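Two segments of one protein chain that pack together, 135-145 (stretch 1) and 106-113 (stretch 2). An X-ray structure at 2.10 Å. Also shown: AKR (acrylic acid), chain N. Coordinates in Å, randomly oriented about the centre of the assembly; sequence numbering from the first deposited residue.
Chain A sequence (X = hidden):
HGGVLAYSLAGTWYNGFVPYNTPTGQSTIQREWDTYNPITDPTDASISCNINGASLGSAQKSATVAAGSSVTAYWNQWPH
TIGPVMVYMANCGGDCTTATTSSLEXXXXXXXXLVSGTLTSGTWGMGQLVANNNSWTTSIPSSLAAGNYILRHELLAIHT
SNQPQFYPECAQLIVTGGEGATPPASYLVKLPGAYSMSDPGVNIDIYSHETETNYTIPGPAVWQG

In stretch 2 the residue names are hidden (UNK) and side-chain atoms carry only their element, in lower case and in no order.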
ATOM      1  N   SER A 135     -12.625  -3.154  -0.421  1.00 12.05           N
ATOM      2  CA  SER A 135     -11.813  -3.087   0.791  1.00 11.94           C
ATOM      3  C   SER A 135     -10.819  -4.231   0.889  1.00 11.79           C
ATOM      4  O   SER A 135     -10.952  -5.237   0.201  1.00 11.58           O
ATOM      5  CB  SER A 135     -12.703  -3.059   2.038  1.00 11.85           C
ATOM      6  OG  SER A 135     -13.351  -4.301   2.230  1.00 11.97           O
ATOM      7  N   TRP A 136      -9.823  -4.054   1.751  1.00 11.66           N
ATOM      8  CA  TRP A 136      -8.776  -5.040   1.943  1.00 11.69           C
ATOM      9  C   TRP A 136      -8.436  -5.159   3.430  1.00 12.09           C
ATOM     10  O   TRP A 136      -8.060  -4.171   4.076  1.00 11.81           O
ATOM     11  CB  TRP A 136      -7.539  -4.625   1.155  1.00 11.48           C
ATOM     12  CG  TRP A 136      -6.580  -5.742   0.931  1.00 11.22           C
ATOM     13  CD1 TRP A 136      -5.381  -5.953   1.568  1.00 11.14           C
ATOM     14  CD2 TRP A 136      -6.731  -6.801  -0.004  1.00 10.98           C
ATOM     15  NE1 TRP A 136      -4.779  -7.086   1.075  1.00 10.99           N
ATOM     16  CE2 TRP A 136      -5.588  -7.624   0.106  1.00 10.93           C
ATOM     17  CE3 TRP A 136      -7.730  -7.145  -0.930  1.00 11.01           C
ATOM     18  CZ2 TRP A 136      -5.421  -8.767  -0.662  1.00 10.96           C
ATOM     19  CZ3 TRP A 136      -7.559  -8.287  -1.706  1.00 10.88           C
ATOM     20  CH2 TRP A 136      -6.411  -9.084  -1.567  1.00 11.00           C
ATOM     21  N   THR A 137      -8.561  -6.370   3.957  1.00 12.58           N
ATOM     22  CA  THR A 137      -8.308  -6.631   5.369  1.00 13.23           C
ATOM     23  C   THR A 137      -7.171  -7.640   5.542  1.00 14.19           C
ATOM     24  O   THR A 137      -7.192  -8.722   4.942  1.00 14.02           O
ATOM     25  CB  THR A 137      -9.583  -7.130   6.070  1.00 12.97           C
ATOM     26  OG1 THR A 137     -10.630  -6.177   5.867  1.00 12.57           O
ATOM     27  CG2 THR A 137      -9.348  -7.301   7.577  1.00 13.01           C
ATOM     28  N   THR A 138      -6.176  -7.250   6.344  1.00 15.18           N
ATOM     29  CA  THR A 138      -5.068  -8.116   6.746  1.00 16.26           C
ATOM     30  C   THR A 138      -4.609  -7.691   8.146  1.00 17.07           C
ATOM     31  O   THR A 138      -4.975  -6.615   8.614  1.00 17.63           O
ATOM     32  CB  THR A 138      -3.896  -8.048   5.737  1.00 16.65           C
ATOM     33  OG1 THR A 138      -2.863  -8.959   6.133  1.00 17.76           O
ATOM     34  CG2 THR A 138      -3.303  -6.648   5.655  1.00 16.75           C
ATOM     35  N   SER A 139      -3.824  -8.530   8.818  1.00 17.70           N
ATOM     36  CA  SER A 139      -3.398  -8.243  10.195  1.00 18.51           C
ATOM     37  C   SER A 139      -1.983  -7.684  10.238  1.00 18.60           C
ATOM     38  O   SER A 139      -1.149  -8.041   9.415  1.00 18.68           O
ATOM     39  CB  SER A 139      -3.453  -9.507  11.051  1.00 18.92           C
ATOM     40  OG  SER A 139      -4.773 -10.002  11.139  1.00 19.50           O
ATOM     41  N   ILE A 140      -1.727  -6.800  11.197  1.00 18.82           N
ATOM     42  CA  ILE A 140      -0.364  -6.375  11.515  1.00 18.74           C
ATOM     43  C   ILE A 140       0.327  -7.582  12.155  1.00 18.83           C
ATOM     44  O   ILE A 140      -0.265  -8.227  13.026  1.00 18.45           O
ATOM     45  CB  ILE A 140      -0.352  -5.167  12.473  1.00 18.71           C
ATOM     46  CG1 ILE A 140      -0.905  -3.935  11.753  1.00 19.01           C
ATOM     47  CG2 ILE A 140       1.058  -4.897  12.994  1.00 18.65           C
ATOM     48  CD1 ILE A 140      -1.374  -2.842  12.687  1.00 19.51           C
ATOM     49  N   PRO A 141       1.558  -7.917  11.711  1.00 19.23           N
ATOM     50  CA  PRO A 141       2.216  -9.101  12.285  1.00 19.70           C
ATOM     51  C   PRO A 141       2.278  -9.109  13.825  1.00 20.48           C
ATOM     52  O   PRO A 141       2.739  -8.130  14.430  1.00 19.82           O
ATOM     53  CB  PRO A 141       3.617  -9.048  11.672  1.00 19.62           C
ATOM     54  CG  PRO A 141       3.399  -8.404  10.342  1.00 19.45           C
ATOM     55  CD  PRO A 141       2.295  -7.399  10.541  1.00 19.24           C
ATOM     56  N   SER A 142       1.801 -10.207  14.427  1.00 21.48           N
ATOM     57  CA  SER A 142       1.738 -10.387  15.893  1.00 22.13           C
ATOM     58  C   SER A 142       3.054 -10.097  16.613  1.00 22.39           C
ATOM     59  O   SER A 142       3.051  -9.510  17.696  1.00 22.38           O
ATOM     60  CB  SER A 142       1.310 -11.819  16.236  1.00 22.53           C
ATOM     61  OG  SER A 142       0.059 -12.143  15.650  1.00 23.36           O
ATOM     62  N   SER A 143       4.165 -10.497  15.992  1.00 22.46           N
ATOM     63  CA  SER A 143       5.504 -10.370  16.576  1.00 22.74           C
ATOM     64  C   SER A 143       6.188  -9.003  16.418  1.00 22.78           C
ATOM     65  O   SER A 143       7.234  -8.772  17.041  1.00 22.17           O
ATOM     66  CB  SER A 143       6.418 -11.427  15.959  1.00 22.81           C
ATOM     67  OG  SER A 143       6.577 -11.188  14.570  1.00 23.13           O
ATOM     68  N   LEU A 144       5.621  -8.111  15.601  1.00 22.56           N
ATOM     69  CA  LEU A 144       6.296  -6.869  15.211  1.00 22.37           C
ATOM     70  C   LEU A 144       6.717  -6.045  16.430  1.00 23.02           C
ATOM     71  O   LEU A 144       5.947  -5.912  17.384  1.00 23.06           O
ATOM     72  CB  LEU A 144       5.385  -6.037  14.300  1.00 22.15           C
ATOM     73  CG  LEU A 144       5.898  -4.705  13.745  1.00 21.81           C
ATOM     74  CD1 LEU A 144       7.125  -4.914  12.874  1.00 21.74           C
ATOM     75  CD2 LEU A 144       4.800  -4.002  12.959  1.00 21.72           C
ATOM     76  N   ALA A 145       7.936  -5.506  16.391  1.00 22.83           N
ATOM     77  CA  ALA A 145       8.458  -4.682  17.480  1.00 23.25           C
ATOM     78  C   ALA A 145       7.610  -3.427  17.643  1.00 23.46           C
ATOM     79  O   ALA A 145       7.227  -2.804  16.651  1.00 23.22           O
ATOM     80  CB  ALA A 145       9.907  -4.296  17.216  1.00 23.32           C
ATOM     81  N   UNK A 106      11.045  -0.277   3.849  1.00 15.69           N
ATOM     82  CA  UNK A 106       9.705  -0.846   3.695  1.00 15.05           C
ATOM     83  C   UNK A 106       9.755  -2.355   3.643  1.00 14.99           C
ATOM     84  O   UNK A 106      10.567  -2.921   2.908  1.00 14.87           O
ATOM     85  c   UNK A 106       6.591   1.508   3.556  1.00 14.29           C
ATOM     86  c   UNK A 106       5.712   2.517   3.953  1.00 14.23           C
ATOM     87  c   UNK A 106       9.812   2.053   1.985  1.00 14.41           C
ATOM     88  c   UNK A 106       9.057  -0.327   2.412  1.00 14.65           C
ATOM     89  n   UNK A 106       9.327   3.325   2.180  1.00 14.37           N
ATOM     90  c   UNK A 106       6.036   3.873   3.768  1.00 14.37           C
ATOM     91  c   UNK A 106       8.100   3.241   2.787  1.00 14.27           C
ATOM     92  c   UNK A 106       7.223   4.252   3.186  1.00 14.30           C
ATOM     93  c   UNK A 106       7.806   1.871   2.960  1.00 14.26           C
ATOM     94  c   UNK A 106       8.909   1.133   2.431  1.00 14.44           C
ATOM     95  N   UNK A 107       8.868  -2.994   4.409  1.00 14.75           N
ATOM     96  CA  UNK A 107       8.663  -4.440   4.346  1.00 14.51           C
ATOM     97  C   UNK A 107       7.197  -4.748   4.040  1.00 14.28           C
ATOM     98  O   UNK A 107       6.294  -4.008   4.433  1.00 14.29           O
ATOM     99  c   UNK A 107       6.713  -4.964   8.564  1.00 14.84           C
ATOM    100  c   UNK A 107       8.237  -3.117   8.724  1.00 14.82           C
ATOM    101  c   UNK A 107       9.129  -5.144   5.632  1.00 14.71           C
ATOM    102  c   UNK A 107       8.877  -3.545   7.568  1.00 14.87           C
ATOM    103  c   UNK A 107       7.157  -3.826   9.224  1.00 14.72           C
ATOM    104  c   UNK A 107       7.354  -5.389   7.403  1.00 14.79           C
ATOM    105  c   UNK A 107       8.434  -4.681   6.886  1.00 14.78           C
ATOM    106  N   UNK A 108       6.988  -5.862   3.351  1.00 14.12           N
ATOM    107  CA  UNK A 108       5.683  -6.282   2.856  1.00 13.94           C
ATOM    108  C   UNK A 108       5.046  -7.286   3.830  1.00 13.62           C
ATOM    109  O   UNK A 108       5.654  -8.304   4.155  1.00 13.43           O
ATOM    110  c   UNK A 108       5.881  -6.922   1.491  1.00 14.22           C
ATOM    111  n   UNK A 108       5.983  -7.733  -2.885  1.00 14.17           N
ATOM    112  c   UNK A 108       4.915  -7.838  -0.625  1.00 14.22           C
ATOM    113  c   UNK A 108       4.622  -7.101   0.673  1.00 14.25           C
ATOM    114  c   UNK A 108       5.620  -6.966  -1.660  1.00 14.25           C
ATOM    115  N   UNK A 109       3.839  -6.981   4.311  1.00 13.01           N
ATOM    116  CA  UNK A 109       3.127  -7.877   5.247  1.00 12.83           C
ATOM    117  C   UNK A 109       2.033  -8.719   4.593  1.00 12.54           C
ATOM    118  O   UNK A 109       1.616  -9.730   5.158  1.00 12.48           O
ATOM    119  c   UNK A 109       0.667  -5.586   7.228  1.00 12.76           C
ATOM    120  c   UNK A 109       2.542  -7.131   6.473  1.00 12.79           C
ATOM    121  c   UNK A 109       1.519  -6.060   6.067  1.00 12.75           C
ATOM    122  c   UNK A 109       3.670  -6.538   7.308  1.00 12.86           C
ATOM    123  N   UNK A 110       1.567  -8.306   3.415  1.00 12.19           N
ATOM    124  CA  UNK A 110       0.518  -9.032   2.717  1.00 12.09           C
ATOM    125  C   UNK A 110       0.518  -8.683   1.235  1.00 11.76           C
ATOM    126  O   UNK A 110       0.719  -7.528   0.867  1.00 11.84           O
ATOM    127  c   UNK A 110      -1.999  -9.380   2.613  1.00 12.20           C
ATOM    128  c   UNK A 110      -0.846  -8.706   3.340  1.00 12.17           C
ATOM    129  n   UNK A 110      -2.139 -10.687   2.789  1.00 12.15           N
ATOM    130  o   UNK A 110      -2.737  -8.728   1.886  1.00 12.39           O
ATOM    131  N   UNK A 111       0.309  -9.685   0.392  1.00 11.43           N
ATOM    132  CA  UNK A 111       0.002  -9.441  -1.010  1.00 11.38           C
ATOM    133  C   UNK A 111      -0.834 -10.572  -1.578  1.00 11.44           C
ATOM    134  O   UNK A 111      -0.776 -11.703  -1.089  1.00 11.31           O
ATOM    135  c   UNK A 111       1.283  -9.295  -1.831  1.00 11.26           C
ATOM    136  o   UNK A 111       3.727  -9.298  -3.125  1.00 11.15           O
ATOM    137  c   UNK A 111       3.434 -10.378  -2.606  1.00 11.11           C
ATOM    138  n   UNK A 111       4.252 -11.429  -2.624  1.00 10.76           N
ATOM    139  c   UNK A 111       2.093 -10.582  -1.951  1.00 11.11           C
ATOM    140  N   UNK A 112      -1.624 -10.247  -2.598  1.00 11.60           N
ATOM    141  CA  UNK A 112      -2.334 -11.245  -3.389  1.00 11.85           C
ATOM    142  C   UNK A 112      -2.257 -10.790  -4.839  1.00 12.25           C
ATOM    143  O   UNK A 112      -2.723  -9.697  -5.176  1.00 12.16           O
ATOM    144  c   UNK A 112      -3.809 -11.422  -2.957  1.00 11.72           C
ATOM    145  c   UNK A 112      -3.919 -11.724  -1.465  1.00 11.55           C
ATOM    146  c   UNK A 112      -4.465 -12.555  -3.747  1.00 11.71           C
ATOM    147  N   UNK A 113      -1.649 -11.625  -5.677  1.00 12.77           N
ATOM    148  CA  UNK A 113      -1.472 -11.341  -7.095  1.00 13.27           C
ATOM    149  C   UNK A 113      -2.465 -12.151  -7.895  1.00 13.78           C
ATOM    150  O   UNK A 113      -3.674 -12.073  -7.651  1.00 13.81           O
TER
HETATM  151  CA  AKR N 312       7.261 -13.091  -4.060  1.00 35.27           C
HETATM  152  CB  AKR N 312       8.289 -13.918  -4.184  1.00 35.16           C
HETATM  153  C   AKR N 312       7.394 -11.636  -4.317  1.00 35.50           C
HETATM  154  O   AKR N 312       8.497 -11.159  -4.661  1.00 36.41           O
HETATM  155  OXT AKR N 312       6.397 -10.894  -4.189  1.00 33.78           O

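Position 106 carries one carbon leading into fused five- and six-membered rings that hold eight carbons and one nitrogen. It lies out of reach of stretch 1. This is an indole, so the residue is W106. Its ring nitrogen is hydrogen-bonded elsewhere in the structure.

Position 107 has one carbon and then a ring of six carbons. A ring carbon comes near L144. An unsubstituted phenyl ring means phenylalanine, F107. Its CA-to-CB bond points toward stretch 1, and CZ of F107 lies 3.8 Å from CD1 of L144.

Position 108 shows four carbons in a row ending in nitrogen. It makes no contact with stretch 1. That is lysine, K108.

Position 109 has four carbons, forked at the first, with one arm two carbons long. The one-carbon arm packs on P141, and the end of the longer arm comes near S139. This pattern is isoleucine, I109. Its CG2 packs 3.6 Å from CG of P141. Its CD1 lies 3.8 Å from the backbone O of S139. Of the residues in stretch 2, it has the largest area covered by stretch 1.

Position 110 has two carbons, the second carrying one oxygen and one nitrogen. The oxygen meets the indole N-H of W136, and the first carbon lies near T138. This is a short amide, N110. NE1 of W136 donates to OD1 of N110 at 2.7 Å, with an N-H...acceptor angle of 156°. The acceptor sits at the edge of the indole, near its plane, where the N-H points. CB of N110 also lies 3.5 Å from OG1 of T138.

Position 111 has three carbons, the third carrying one oxygen and one nitrogen. Its CA-to-CB bond points away from stretch 1, which it does not touch. This longer amide is Q111. Its OE1 accepts a hydrogen bond from NZ of K108 at 2.8 Å, and its NE2 donates one to OXT of the acrylic acid at 2.7 Å.

Position 112 has one carbon carrying two more. A terminal carbon meets the W136 ring edge. This is valine, V112. Its CG2 lies 3.4 Å from CZ2 of W136.

Position 113 has no side-chain atoms and makes no contact with stretch 1. It is G113.

Strand 106-112 packs against strand 135-139 and the loop and turn that follow. The strand axes approach to 7.5 Å, with 134° between their directions. Side chains bridge the gap, and no backbone hydrogen bond crosses it. W136 uses its ring edge for both N110 and V112. I109 packs against P141, and F107 extends the apolar contact to L144. A type I turn links P141 and L144. Together the stretches bury 380 Å².

Stretch 2, residues 106-113: WFKINQVG
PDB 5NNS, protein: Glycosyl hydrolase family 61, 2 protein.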